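Local coordinates for SusD superfamily protein (Bacteroides vulgatus ATCC 8482, PDB 3JQ0) that probably binds nutrient sugars at the outer membrane, as SusD-family proteins do, although its own function is not established, at residues K230-F235 / I361-D366; E35-I40 / S464-S469; A14-L19 / Y108-Y113; E154-D159 / G190-W195. All blocks are in the same frame, centred on the assembly; numbering follows the deposited sequence.

Interaction 1: residues K230-F235 / I361-D366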
loop_
_atom_site.group_PDB
_atom_site.type_symbol
_atom_site.label_atom_id
_atom_site.label_comp_id
_atom_site.label_asym_id
_atom_site.label_seq_id
_atom_site.Cartn_x
_atom_site.Cartn_y
_atom_site.Cartn_z
ATOM N N LYS A 230 -7.420 -1.348 14.968
ATOM C CA LYS A 230 -7.512 0.080 14.969
ATOM C C LYS A 230 -6.279 0.760 15.579
ATOM O O LYS A 230 -5.852 1.830 15.108
ATOM C CB LYS A 230 -8.761 0.413 15.730
ATOM C CG LYS A 230 -9.064 1.804 15.746
ATOM C CD LYS A 230 -10.457 2.104 16.403
ATOM C CE LYS A 230 -11.653 1.453 15.646
ATOM N NZ LYS A 230 -13.013 1.965 16.104
ATOM N N ASP A 231 -5.698 0.175 16.613
ATOM C CA ASP A 231 -4.542 0.764 17.253
ATOM C C ASP A 231 -3.294 0.786 16.352
ATOM O O ASP A 231 -2.370 1.521 16.640
ATOM C CB ASP A 231 -4.262 0.081 18.571
ATOM C CG ASP A 231 -5.359 0.311 19.577
ATOM O OD1 ASP A 231 -5.922 1.430 19.691
ATOM O OD2 ASP A 231 -5.715 -0.662 20.296
ATOM N N ILE A 232 -3.258 -0.053 15.318
ATOM C CA ILE A 232 -2.151 -0.001 14.378
ATOM C C ILE A 232 -2.039 1.393 13.762
ATOM O O ILE A 232 -0.954 1.943 13.564
ATOM C CB ILE A 232 -2.346 -1.034 13.233
ATOM C CG1 ILE A 232 -2.409 -2.465 13.757
ATOM C CG2 ILE A 232 -1.262 -0.886 12.199
ATOM C CD1 ILE A 232 -2.972 -3.396 12.675
ATOM N N PHE A 233 -3.205 1.945 13.423
ATOM C CA PHE A 233 -3.285 3.131 12.573
ATOM C C PHE A 233 -3.518 4.427 13.298
ATOM O O PHE A 233 -3.518 5.511 12.675
ATOM C CB PHE A 233 -4.415 2.946 11.534
ATOM C CG PHE A 233 -4.337 1.643 10.788
ATOM C CD1 PHE A 233 -3.355 1.459 9.802
ATOM C CD2 PHE A 233 -5.175 0.593 11.094
ATOM C CE1 PHE A 233 -3.254 0.264 9.142
ATOM C CE2 PHE A 233 -5.025 -0.636 10.464
ATOM C CZ PHE A 233 -4.057 -0.776 9.480
ATOM N N SER A 234 -3.772 4.369 14.603
ATOM C CA SER A 234 -4.226 5.547 15.296
ATOM C C SER A 234 -3.170 6.641 15.364
ATOM O O SER A 234 -1.955 6.424 15.489
ATOM C CB SER A 234 -4.672 5.220 16.693
ATOM O OG SER A 234 -3.525 4.875 17.446
ATOM N N PHE A 235 -3.668 7.873 15.328
ATOM C CA PHE A 235 -2.841 9.059 15.405
ATOM C C PHE A 235 -2.027 9.082 16.689
ATOM O O PHE A 235 -0.923 9.611 16.704
ATOM C CB PHE A 235 -3.738 10.287 15.287
ATOM C CG PHE A 235 -3.021 11.597 15.342
ATOM C CD1 PHE A 235 -2.409 12.141 14.219
ATOM C CD2 PHE A 235 -2.928 12.290 16.525
ATOM C CE1 PHE A 235 -1.725 13.331 14.303
ATOM C CE2 PHE A 235 -2.235 13.521 16.610
ATOM C CZ PHE A 235 -1.663 14.032 15.488
ATOM N N ILE A 361 3.835 1.995 4.945
ATOM C CA ILE A 361 4.357 1.387 3.707
ATOM C C ILE A 361 4.577 -0.091 3.930
ATOM O O ILE A 361 4.084 -0.950 3.181
ATOM C CB ILE A 361 5.613 2.113 3.185
ATOM C CG1 ILE A 361 5.309 3.579 2.841
ATOM C CG2 ILE A 361 6.230 1.358 2.018
ATOM C CD1 ILE A 361 4.369 3.771 1.698
ATOM N N TYR A 362 5.373 -0.414 4.948
ATOM C CA TYR A 362 5.624 -1.811 5.346
ATOM C C TYR A 362 5.272 -2.019 6.800
ATOM O O TYR A 362 5.883 -1.363 7.671
ATOM C CB TYR A 362 7.069 -2.223 5.105
ATOM C CG TYR A 362 7.525 -2.264 3.665
ATOM C CD1 TYR A 362 6.769 -2.924 2.685
ATOM C CD2 TYR A 362 8.714 -1.692 3.286
ATOM C CE1 TYR A 362 7.230 -3.045 1.393
ATOM C CE2 TYR A 362 9.183 -1.804 1.972
ATOM C CZ TYR A 362 8.424 -2.477 1.018
ATOM O OH TYR A 362 8.941 -2.582 -0.260
ATOM N N ARG A 363 4.345 -2.943 7.044
ATOM C CA ARG A 363 3.898 -3.363 8.367
ATOM C C ARG A 363 4.281 -4.783 8.652
ATOM O O ARG A 363 4.396 -5.592 7.703
ATOM C CB ARG A 363 2.262 -3.300 8.430
ATOM C CG ARG A 363 1.706 -1.947 8.442
ATOM C CD ARG A 363 0.383 -1.883 8.953
ATOM N NE ARG A 363 -0.709 -2.335 8.110
ATOM C CZ ARG A 363 -1.485 -3.370 8.371
ATOM N NH1 ARG A 363 -1.226 -4.276 9.296
ATOM N NH2 ARG A 363 -2.584 -3.506 7.647
ATOM N N TYR A 364 4.376 -5.168 9.925
ATOM C CA TYR A 364 4.735 -6.532 10.237
ATOM C C TYR A 364 3.711 -7.565 9.685
ATOM O O TYR A 364 4.125 -8.644 9.268
ATOM C CB TYR A 364 4.973 -6.727 11.722
ATOM C CG TYR A 364 5.607 -8.050 12.048
ATOM C CD1 TYR A 364 6.892 -8.328 11.652
ATOM C CD2 TYR A 364 4.942 -9.038 12.752
ATOM C CE1 TYR A 364 7.483 -9.543 11.942
ATOM C CE2 TYR A 364 5.531 -10.243 13.064
ATOM C CZ TYR A 364 6.804 -10.497 12.657
ATOM O OH TYR A 364 7.434 -11.689 12.915
ATOM N N ALA A 365 2.412 -7.250 9.638
ATOM C CA ALA A 365 1.476 -8.211 9.036
ATOM C C ALA A 365 1.848 -8.476 7.578
ATOM O O ALA A 365 1.560 -9.550 7.051
ATOM C CB ALA A 365 0.036 -7.746 9.142
ATOM N N ASP A 366 2.381 -7.454 6.891
ATOM C CA ASP A 366 2.813 -7.589 5.481
ATOM C C ASP A 366 3.985 -8.562 5.414
ATOM O O ASP A 366 3.983 -9.467 4.576
ATOM C CB ASP A 366 3.159 -6.168 4.967
ATOM C CG ASP A 366 3.332 -6.030 3.477
ATOM O OD1 ASP A 366 3.076 -6.998 2.732
ATOM O OD2 ASP A 366 3.682 -4.902 3.081
#

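Interaction 2: residues E35-I40 / S464-S469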
loop_
_atom_site.group_PDB
_atom_site.type_symbol
_atom_site.label_atom_id
_atom_site.label_comp_id
_atom_site.label_asym_id
_atom_site.label_seq_id
_atom_site.Cartn_x
_atom_site.Cartn_y
_atom_site.Cartn_z
ATOM N N GLU A 35 -3.395 -0.182 -5.739
ATOM C CA GLU A 35 -4.715 -0.610 -5.280
ATOM C C GLU A 35 -5.902 -0.420 -6.228
ATOM O O GLU A 35 -6.566 -1.416 -6.534
ATOM C CB GLU A 35 -4.971 -0.121 -3.861
ATOM C CG GLU A 35 -6.344 -0.388 -3.325
ATOM C CD GLU A 35 -6.491 -0.082 -1.839
ATOM O OE1 GLU A 35 -5.484 -0.173 -1.108
ATOM O OE2 GLU A 35 -7.626 0.232 -1.388
ATOM N N PRO A 36 -6.242 0.806 -6.670
ATOM C CA PRO A 36 -7.557 1.005 -7.284
ATOM C C PRO A 36 -7.829 0.411 -8.648
ATOM O O PRO A 36 -8.998 0.446 -9.054
ATOM C CB PRO A 36 -7.744 2.529 -7.295
ATOM C CG PRO A 36 -6.808 3.042 -6.279
ATOM C CD PRO A 36 -5.646 2.108 -6.314
ATOM N N ARG A 37 -6.832 -0.125 -9.350
ATOM C CA ARG A 37 -7.143 -0.874 -10.576
ATOM C C ARG A 37 -7.750 -2.256 -10.347
ATOM O O ARG A 37 -8.188 -2.881 -11.300
ATOM C CB ARG A 37 -5.895 -0.966 -11.465
ATOM C CG ARG A 37 -5.467 0.342 -12.070
ATOM C CD ARG A 37 -4.286 0.242 -13.002
ATOM N NE ARG A 37 -4.678 -0.558 -14.153
ATOM C CZ ARG A 37 -3.848 -0.939 -15.119
ATOM N NH1 ARG A 37 -2.589 -0.570 -15.112
ATOM N NH2 ARG A 37 -4.325 -1.668 -16.132
ATOM N N ALA A 38 -7.782 -2.729 -9.097
ATOM C CA ALA A 38 -8.351 -4.041 -8.779
ATOM C C ALA A 38 -9.847 -3.902 -8.514
ATOM O O ALA A 38 -10.517 -3.155 -9.235
ATOM C CB ALA A 38 -7.532 -4.714 -7.649
ATOM N N ASP A 39 -10.380 -4.637 -7.533
ATOM C CA ASP A 39 -11.804 -4.914 -7.440
ATOM C C ASP A 39 -12.506 -4.222 -6.266
ATOM O O ASP A 39 -13.727 -4.382 -6.092
ATOM C CB ASP A 39 -12.053 -6.428 -7.387
ATOM C CG ASP A 39 -11.203 -7.199 -6.384
ATOM O OD1 ASP A 39 -10.263 -6.625 -5.769
ATOM O OD2 ASP A 39 -11.484 -8.426 -6.247
ATOM N N ILE A 40 -11.820 -3.388 -5.489
ATOM C CA ILE A 40 -12.441 -2.768 -4.328
ATOM C C ILE A 40 -13.459 -1.674 -4.697
ATOM O O ILE A 40 -14.494 -1.544 -4.042
ATOM C CB ILE A 40 -11.369 -2.243 -3.353
ATOM C CG1 ILE A 40 -10.582 -3.392 -2.724
ATOM C CG2 ILE A 40 -11.988 -1.312 -2.284
ATOM C CD1 ILE A 40 -9.266 -2.970 -2.093
ATOM N N SER A 464 -10.120 -8.126 -11.336
ATOM C CA SER A 464 -10.121 -6.826 -11.959
ATOM C C SER A 464 -10.735 -6.907 -13.326
ATOM O O SER A 464 -10.863 -7.990 -13.896
ATOM C CB SER A 464 -8.694 -6.260 -12.117
ATOM O OG SER A 464 -8.032 -6.759 -13.274
ATOM N N SER A 465 -10.974 -5.735 -13.910
ATOM C CA SER A 465 -11.429 -5.588 -15.301
ATOM C C SER A 465 -10.281 -5.278 -16.268
ATOM O O SER A 465 -10.542 -4.927 -17.411
ATOM C CB SER A 465 -12.469 -4.514 -15.381
ATOM O OG SER A 465 -11.926 -3.291 -14.896
ATOM N N ALA A 466 -9.037 -5.473 -15.838
ATOM C CA ALA A 466 -7.904 -5.194 -16.718
ATOM C C ALA A 466 -7.886 -6.109 -17.926
ATOM O O ALA A 466 -8.351 -7.235 -17.876
ATOM C CB ALA A 466 -6.606 -5.304 -15.929
ATOM N N GLU A 467 -7.283 -5.621 -18.982
ATOM C CA GLU A 467 -7.018 -6.396 -20.167
ATOM C C GLU A 467 -5.586 -6.856 -20.171
ATOM O O GLU A 467 -4.683 -6.140 -19.741
ATOM C CB GLU A 467 -7.264 -5.554 -21.411
ATOM C CG GLU A 467 -8.720 -5.141 -21.572
ATOM C CD GLU A 467 -8.930 -4.229 -22.770
ATOM O OE1 GLU A 467 -8.446 -3.085 -22.758
ATOM O OE2 GLU A 467 -9.544 -4.694 -23.753
ATOM N N GLN A 468 -5.345 -8.072 -20.651
ATOM C CA GLN A 468 -4.054 -8.687 -20.527
ATOM C C GLN A 468 -2.947 -7.942 -21.286
ATOM O O GLN A 468 -1.780 -7.942 -20.884
ATOM C CB GLN A 468 -4.129 -10.166 -20.959
ATOM C CG GLN A 468 -2.860 -10.893 -20.571
ATOM C CD GLN A 468 -2.912 -12.364 -20.777
ATOM O OE1 GLN A 468 -3.898 -12.892 -21.345
ATOM N NE2 GLN A 468 -1.838 -13.060 -20.363
ATOM N N SER A 469 -3.318 -7.261 -22.363
ATOM C CA SER A 469 -2.373 -6.436 -23.118
ATOM C C SER A 469 -2.106 -5.050 -22.505
ATOM O O SER A 469 -1.241 -4.339 -23.005
ATOM C CB SER A 469 -2.868 -6.231 -24.556
ATOM O OG SER A 469 -4.086 -5.503 -24.562
HETATM O O HOH W 1 -11.141 -3.654 -11.886
#

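Interaction 3: residues A14-L19 / Y108-Y113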
loop_
_atom_site.group_PDB
_atom_site.type_symbol
_atom_site.label_atom_id
_atom_site.label_comp_id
_atom_site.label_asym_id
_atom_site.label_seq_id
_atom_site.Cartn_x
_atom_site.Cartn_y
_atom_site.Cartn_z
ATOM N N ALA A 14 20.014 17.134 6.605
ATOM C CA ALA A 14 18.966 17.905 5.951
ATOM C C ALA A 14 18.638 17.288 4.594
ATOM O O ALA A 14 17.480 17.209 4.198
ATOM C CB ALA A 14 19.410 19.366 5.784
ATOM N N PHE A 15 19.642 16.904 3.829
ATOM C CA PHE A 15 19.377 16.355 2.489
ATOM C C PHE A 15 18.629 15.011 2.587
ATOM O O PHE A 15 17.676 14.779 1.847
ATOM C CB PHE A 15 20.678 16.209 1.683
ATOM C CG PHE A 15 20.462 16.141 0.205
ATOM C CD1 PHE A 15 20.219 14.949 -0.448
ATOM C CD2 PHE A 15 20.440 17.307 -0.538
ATOM C CE1 PHE A 15 20.017 14.904 -1.768
ATOM C CE2 PHE A 15 20.269 17.274 -1.883
ATOM C CZ PHE A 15 20.061 16.048 -2.514
ATOM N N ASN A 16 19.053 14.181 3.528
ATOM C CA ASN A 16 18.382 12.910 3.762
ATOM C C ASN A 16 16.920 13.115 4.169
ATOM O O ASN A 16 15.997 12.410 3.731
ATOM C CB ASN A 16 19.122 12.098 4.834
ATOM C CG ASN A 16 18.587 10.702 4.974
ATOM O OD1 ASN A 16 18.386 9.992 3.965
ATOM N ND2 ASN A 16 18.391 10.264 6.222
ATOM N N THR A 17 16.702 14.110 5.037
ATOM C CA THR A 17 15.371 14.442 5.472
ATOM C C THR A 17 14.540 14.882 4.245
ATOM O O THR A 17 13.374 14.491 4.081
ATOM C CB THR A 17 15.425 15.517 6.584
ATOM O OG1 THR A 17 16.146 14.950 7.674
ATOM C CG2 THR A 17 14.035 15.936 7.033
ATOM N N GLY A 18 15.158 15.677 3.369
ATOM C CA GLY A 18 14.508 16.091 2.154
ATOM C C GLY A 18 14.152 14.931 1.223
ATOM O O GLY A 18 13.064 14.957 0.592
ATOM N N LEU A 19 15.023 13.933 1.110
ATOM C CA LEU A 19 14.712 12.746 0.280
ATOM C C LEU A 19 13.455 12.075 0.808
ATOM O O LEU A 19 12.568 11.657 0.052
ATOM C CB LEU A 19 15.846 11.747 0.281
ATOM C CG LEU A 19 17.117 12.227 -0.392
ATOM C CD1 LEU A 19 18.183 11.106 -0.298
ATOM C CD2 LEU A 19 16.888 12.658 -1.825
ATOM N N TYR A 108 20.401 3.816 -1.355
ATOM C CA TYR A 108 20.295 2.677 -2.291
ATOM C C TYR A 108 18.912 2.005 -2.143
ATOM O O TYR A 108 18.321 1.580 -3.148
ATOM C CB TYR A 108 21.429 1.698 -2.046
ATOM C CG TYR A 108 22.768 2.093 -2.619
ATOM C CD1 TYR A 108 22.936 2.248 -3.970
ATOM C CD2 TYR A 108 23.865 2.313 -1.789
ATOM C CE1 TYR A 108 24.171 2.584 -4.523
ATOM C CE2 TYR A 108 25.115 2.647 -2.326
ATOM C CZ TYR A 108 25.245 2.784 -3.679
ATOM O OH TYR A 108 26.482 3.106 -4.217
ATOM N N GLY A 109 18.419 1.863 -0.914
ATOM C CA GLY A 109 17.124 1.206 -0.693
ATOM C C GLY A 109 15.989 2.007 -1.324
ATOM O O GLY A 109 15.130 1.436 -2.011
HETATM N N MSE A 110 15.983 3.333 -1.090
HETATM C CA MSE A 110 14.940 4.177 -1.680
HETATM C C MSE A 110 15.003 4.172 -3.198
HETATM O O MSE A 110 13.941 4.201 -3.868
HETATM C CB MSE A 110 15.005 5.594 -1.144
HETATM C CG MSE A 110 14.599 5.763 0.324
HETATM SE SE MSE A 110 14.528 7.610 0.896
HETATM C CE MSE A 110 16.447 7.926 1.003
ATOM N N ARG A 111 16.206 4.142 -3.772
ATOM C CA ARG A 111 16.299 4.102 -5.223
ATOM C C ARG A 111 15.661 2.823 -5.781
ATOM O O ARG A 111 14.850 2.850 -6.718
ATOM C CB ARG A 111 17.755 4.251 -5.707
ATOM C CG ARG A 111 17.860 4.326 -7.219
ATOM C CD ARG A 111 19.166 4.855 -7.711
ATOM N NE ARG A 111 20.232 3.895 -7.549
ATOM C CZ ARG A 111 21.502 4.158 -7.851
ATOM N NH1 ARG A 111 21.852 5.367 -8.184
ATOM N NH2 ARG A 111 22.387 3.214 -7.768
ATOM N N ALA A 112 16.002 1.689 -5.180
ATOM C CA ALA A 112 15.429 0.397 -5.579
ATOM C C ALA A 112 13.906 0.418 -5.410
ATOM O O ALA A 112 13.182 -0.114 -6.248
ATOM C CB ALA A 112 16.055 -0.715 -4.755
ATOM N N TYR A 113 13.430 1.011 -4.315
ATOM C CA TYR A 113 12.002 1.064 -4.026
ATOM C C TYR A 113 11.228 1.783 -5.129
ATOM O O TYR A 113 10.196 1.326 -5.624
ATOM C CB TYR A 113 11.825 1.773 -2.663
ATOM C CG TYR A 113 10.387 1.906 -2.259
ATOM C CD1 TYR A 113 9.658 0.828 -1.741
ATOM C CD2 TYR A 113 9.716 3.111 -2.426
ATOM C CE1 TYR A 113 8.289 0.965 -1.419
ATOM C CE2 TYR A 113 8.392 3.248 -2.073
ATOM C CZ TYR A 113 7.681 2.195 -1.623
ATOM O OH TYR A 113 6.318 2.318 -1.371
#

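Interaction 4: residues E154-D159 / G190-W195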
loop_
_atom_site.group_PDB
_atom_site.type_symbol
_atom_site.label_atom_id
_atom_site.label_comp_id
_atom_site.label_asym_id
_atom_site.label_seq_id
_atom_site.Cartn_x
_atom_site.Cartn_y
_atom_site.Cartn_z
ATOM N N GLU A 154 17.484 -6.152 -12.694
ATOM C CA GLU A 154 18.884 -6.343 -12.303
ATOM C C GLU A 154 19.425 -5.137 -11.518
ATOM O O GLU A 154 20.140 -5.304 -10.540
ATOM C CB GLU A 154 19.802 -6.592 -13.530
ATOM C CG GLU A 154 19.632 -7.915 -14.329
ATOM C CD GLU A 154 20.190 -7.807 -15.800
ATOM O OE1 GLU A 154 21.033 -6.925 -16.089
ATOM O OE2 GLU A 154 19.790 -8.594 -16.672
ATOM N N GLN A 155 19.054 -3.915 -11.930
ATOM C CA GLN A 155 19.480 -2.726 -11.210
ATOM C C GLN A 155 18.831 -2.655 -9.820
ATOM O O GLN A 155 19.512 -2.309 -8.834
ATOM C CB GLN A 155 19.164 -1.471 -12.025
ATOM C CG GLN A 155 19.622 -0.200 -11.307
ATOM C CD GLN A 155 21.119 -0.109 -11.130
ATOM O OE1 GLN A 155 21.867 -0.530 -12.012
ATOM N NE2 GLN A 155 21.569 0.416 -9.980
ATOM N N ILE A 156 17.553 -2.987 -9.726
ATOM C CA ILE A 156 16.881 -3.037 -8.449
ATOM C C ILE A 156 17.652 -3.988 -7.507
ATOM O O ILE A 156 17.905 -3.652 -6.337
ATOM C CB ILE A 156 15.392 -3.451 -8.617
ATOM C CG1 ILE A 156 14.602 -2.339 -9.274
ATOM C CG2 ILE A 156 14.760 -3.913 -7.306
ATOM C CD1 ILE A 156 13.276 -2.787 -9.864
ATOM N N LYS A 157 17.977 -5.174 -8.009
ATOM C CA LYS A 157 18.695 -6.160 -7.206
ATOM C C LYS A 157 20.090 -5.670 -6.796
ATOM O O LYS A 157 20.552 -5.929 -5.690
ATOM C CB LYS A 157 18.752 -7.499 -7.904
ATOM C CG LYS A 157 17.414 -8.182 -7.931
ATOM C CD LYS A 157 17.417 -9.446 -8.751
ATOM C CE LYS A 157 16.076 -10.166 -8.673
ATOM N NZ LYS A 157 16.111 -11.349 -9.597
ATOM N N LYS A 158 20.773 -4.955 -7.696
ATOM C CA LYS A 158 22.073 -4.405 -7.383
ATOM C C LYS A 158 21.987 -3.366 -6.270
ATOM O O LYS A 158 22.815 -3.327 -5.369
ATOM C CB LYS A 158 22.674 -3.823 -8.670
ATOM C CG LYS A 158 24.114 -3.308 -8.560
ATOM C CD LYS A 158 24.582 -2.707 -9.872
ATOM C CE LYS A 158 25.981 -2.105 -9.733
ATOM N NZ LYS A 158 26.408 -1.252 -10.861
ATOM N N ASP A 159 20.958 -2.511 -6.357
ATOM C CA ASP A 159 20.763 -1.499 -5.319
ATOM C C ASP A 159 20.336 -2.120 -3.988
ATOM O O ASP A 159 20.734 -1.629 -2.939
ATOM C CB ASP A 159 19.771 -0.469 -5.823
ATOM C CG ASP A 159 20.386 0.489 -6.820
ATOM O OD1 ASP A 159 21.621 0.686 -6.795
ATOM O OD2 ASP A 159 19.594 1.112 -7.598
ATOM N N GLY A 190 12.374 -9.014 -0.385
ATOM C CA GLY A 190 11.420 -10.099 -0.476
ATOM C C GLY A 190 10.416 -9.853 -1.601
ATOM O O GLY A 190 10.117 -10.770 -2.402
ATOM N N GLU A 191 9.910 -8.616 -1.711
ATOM C CA GLU A 191 8.966 -8.334 -2.763
ATOM C C GLU A 191 9.593 -8.499 -4.140
ATOM O O GLU A 191 8.977 -9.039 -5.072
ATOM C CB GLU A 191 8.401 -6.906 -2.657
ATOM C CG GLU A 191 7.635 -6.649 -1.380
ATOM C CD GLU A 191 6.827 -5.373 -1.477
ATOM O OE1 GLU A 191 7.368 -4.291 -1.781
ATOM O OE2 GLU A 191 5.592 -5.490 -1.339
ATOM N N ALA A 192 10.806 -7.998 -4.302
ATOM C CA ALA A 192 11.471 -8.008 -5.599
ATOM C C ALA A 192 11.796 -9.431 -6.050
ATOM O O ALA A 192 11.604 -9.775 -7.230
ATOM C CB ALA A 192 12.762 -7.182 -5.550
ATOM N N TYR A 193 12.249 -10.293 -5.123
ATOM C CA TYR A 193 12.557 -11.661 -5.494
ATOM C C TYR A 193 11.284 -12.490 -5.663
ATOM O O TYR A 193 11.289 -13.430 -6.477
ATOM C CB TYR A 193 13.605 -12.271 -4.550
ATOM C CG TYR A 193 14.980 -11.784 -4.829
ATOM C CD1 TYR A 193 15.478 -10.593 -4.315
ATOM C CD2 TYR A 193 15.853 -12.543 -5.612
ATOM C CE1 TYR A 193 16.756 -10.166 -4.603
ATOM C CE2 TYR A 193 17.140 -12.124 -5.889
ATOM C CZ TYR A 193 17.591 -10.920 -5.385
ATOM O OH TYR A 193 18.879 -10.483 -5.648
ATOM N N LEU A 194 10.190 -12.196 -4.948
ATOM C CA LEU A 194 8.927 -12.826 -5.325
ATOM C C LEU A 194 8.537 -12.476 -6.756
ATOM O O LEU A 194 8.122 -13.350 -7.537
ATOM C CB LEU A 194 7.788 -12.403 -4.377
ATOM C CG LEU A 194 7.694 -13.049 -3.017
ATOM C CD1 LEU A 194 6.495 -12.464 -2.247
ATOM C CD2 LEU A 194 7.546 -14.569 -3.130
ATOM N N TRP A 195 8.687 -11.204 -7.122
ATOM C CA TRP A 195 8.296 -10.737 -8.421
ATOM C C TRP A 195 9.171 -11.384 -9.507
ATOM O O TRP A 195 8.685 -11.935 -10.504
ATOM C CB TRP A 195 8.411 -9.216 -8.532
ATOM C CG TRP A 195 7.893 -8.675 -9.817
ATOM C CD1 TRP A 195 8.578 -8.552 -10.986
ATOM C CD2 TRP A 195 6.560 -8.245 -10.095
ATOM N NE1 TRP A 195 7.758 -8.075 -11.967
ATOM C CE2 TRP A 195 6.518 -7.863 -11.438
ATOM C CE3 TRP A 195 5.394 -8.128 -9.320
ATOM C CZ2 TRP A 195 5.357 -7.379 -12.051
ATOM C CZ3 TRP A 195 4.256 -7.676 -9.924
ATOM C CH2 TRP A 195 4.255 -7.276 -11.272
HETATM O O HOH W 2 19.533 -8.242 -4.378
#

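Interaction 1: residues K230-F235 / I361-D366
Phe233 pushes the CZ corner of its ring against one face of the Arg363 guanidinium, with CZ 3.6 Å from NH2 of Arg363. The two planes stand 88° apart, so the ring comes edge-on and NH2 lies near the ring plane rather than over the aromatic face. A second point of touch, Phe233 CE1 to Arg363 NE at 3.8 Å, shows that the edge spans part of the flat group. Ile232 adds a further contact, its side chain crossing that of Arg363 at about a right angle: its CG2 rests 3.8 Å from Arg363 CD, while its CD1 approaches Arg363 NH1 obliquely at 3.9 Å. The same CG2 sits over the centre of the Phe233 ring, which keeps the two hydrophobic groups together as one surface. Arg363 ends strand 359-363, antiparallel to strand 243-247 and broken by a classic beta bulge in which Ile361 and Tyr362 both face Phe245; it is also the N-cap residue of helix 364-377. A bend in its chain at chi3 (-76°) turns the guanidinium across the ends of Ile232 and Phe233. Replacing it with a leucine would probably leave Glu445, Glu441 and Glu242, its salt-bridge partners, without their shared positive charge and deprive the Phe233 edge of the flat surface it leans on. Arg392 of helix 383-394 touches both Ile232 and Arg363.

Interaction 2: residues E35-I40 / S464-S469
With chi1 at 83°, Ser464 holds OG between its backbone N and carbonyl carbon, where OG accepts the N-H of Ala466. That bond, 3.0 Å from Ala466 N to Ser464 OG and 162° at the hydrogen, defines an ST turn; OG is also hydrogen-bonded to Val460 O. The contact across the segments is made by Ser464 CB, which lies 3.5 Å from Arg37 O and 4.0 Å from Ala38 CA. Arg37 and Ala38 are the last two residues of a type I beta turn, closed by Ala38 N to Glu35 O at 3.1 Å. A kink at chi3 (65°) carries the Arg37 guanidinium toward the methyl group of Ala466, which it meets obliquely, NH2 to CB, at 4.3 Å. Its N-H groups go past Ala466: NE to Asn60, NH2 and NH1 to the carbonyls of Arg470 and Leu472, further along the same loop. Water 1 bridges the backbones, donating to Ala38 O at 2.8 Å and accepting from Ser465 N at 2.9 Å. No direct hydrogen bond links residues 35-40 to 464-469, which implies that these segments are matched by carbon contacts and one shared water, with the arginine N-H groups taken up by neutral oxygens.

Interaction 3: residues A14-L19 / Y108-Y113
Asn16 ND2 is hydrogen-bonded to Glu106 OE1, one helical turn before Met110, and the other arm of the same amide, OD1, lies 4.1 Å from Met110 CE. With CG anti to the backbone N (chi1 -172°), the amide is swung toward helix 97-122. Met110, a selenomethionine in this crystal, reaches across with the end of its chain: a bend at chi3 (-74°) sets CE against Leu19, 3.8 Å from CD1 and 3.9 Å from CB. Leu19 and Asn16 are three residues apart, so the methyl group meets the ridge they share. This holds for one of the two conformers modelled for Met110. The backbones keep well apart, Leu19 CA and Met110 CA being 8.8 Å distant, and the side chains alone close the gap. Leu19 also touches Gln81 of helix 75-91. Such side-chain-mediated packing of helices 9-25 and 97-122 is consistent with the TPR-like helical scaffold of SusD proteins.

Interaction 4: residues E154-D159 / G190-W195
Helices 149-167 and 182-199 run roughly antiparallel here, consistent with the TPR-related helical part of SusD proteins, and Lys157 and Tyr193 make most of the contact between them. The lysine chain, extended beyond CG, passes obliquely over one face of the Tyr193 ring. Its CE stands 3.8 Å from the ring centroid and 20° off the normal, a CH-pi contact, and is closest to the CE2 side. The charged end goes further out: Lys157 NZ is 4.5 Å from the Tyr193 centroid and 34° off the normal, an off-centre cation-pi contact, and NZ is also hydrogen-bonded to Ser196 OG. Nearer the backbone, Lys157 CG lies 3.6 Å from Tyr193 OH. That hydroxyl is 2.7 Å from water 2, which sits at the edge of the Tyr193 ring, in its plane, and donates to Lys157 O at 2.8 Å. A serine in place of Tyr193 is likely to leave the lysine chain without its aromatic support and water 2 without a hydroxyl in reach. Deeper in the interface, Ile156 CG2 meets Ala192 CB at 4.2 Å. Ile156 also touches Tyr115 of helix 97-122, while Tyr193 packs on Ile209 of helix 204-217 and Leu194 touches helix 364-377.

In the fold
Along the chain interaction 3 closes first, then interaction 4, then interaction 1; interaction 2 joins residues 35-40 to 464-469, thereby enclosing interactions 1 and 4 and crossing interaction 3. Interactions 3 and 4, centres about 17 Å apart, share the packing of consecutive helices 97-122 and 149-167, where Arg111 forms a salt bridge with Asp159. Strand 359-363 connects both to interaction 1: Ile361 and Tyr362 pack on Tyr113, and Tyr362 OH probably hydrogen-bonds Glu191. Interaction 2 stands apart, its nearest atoms about 10 Å from interactions 1 and 4, and lies across the chain's centre from interaction 3. Interactions 1, 3 and 4 thus touch directly, while interaction 2 separately joins loops near the two chain termini.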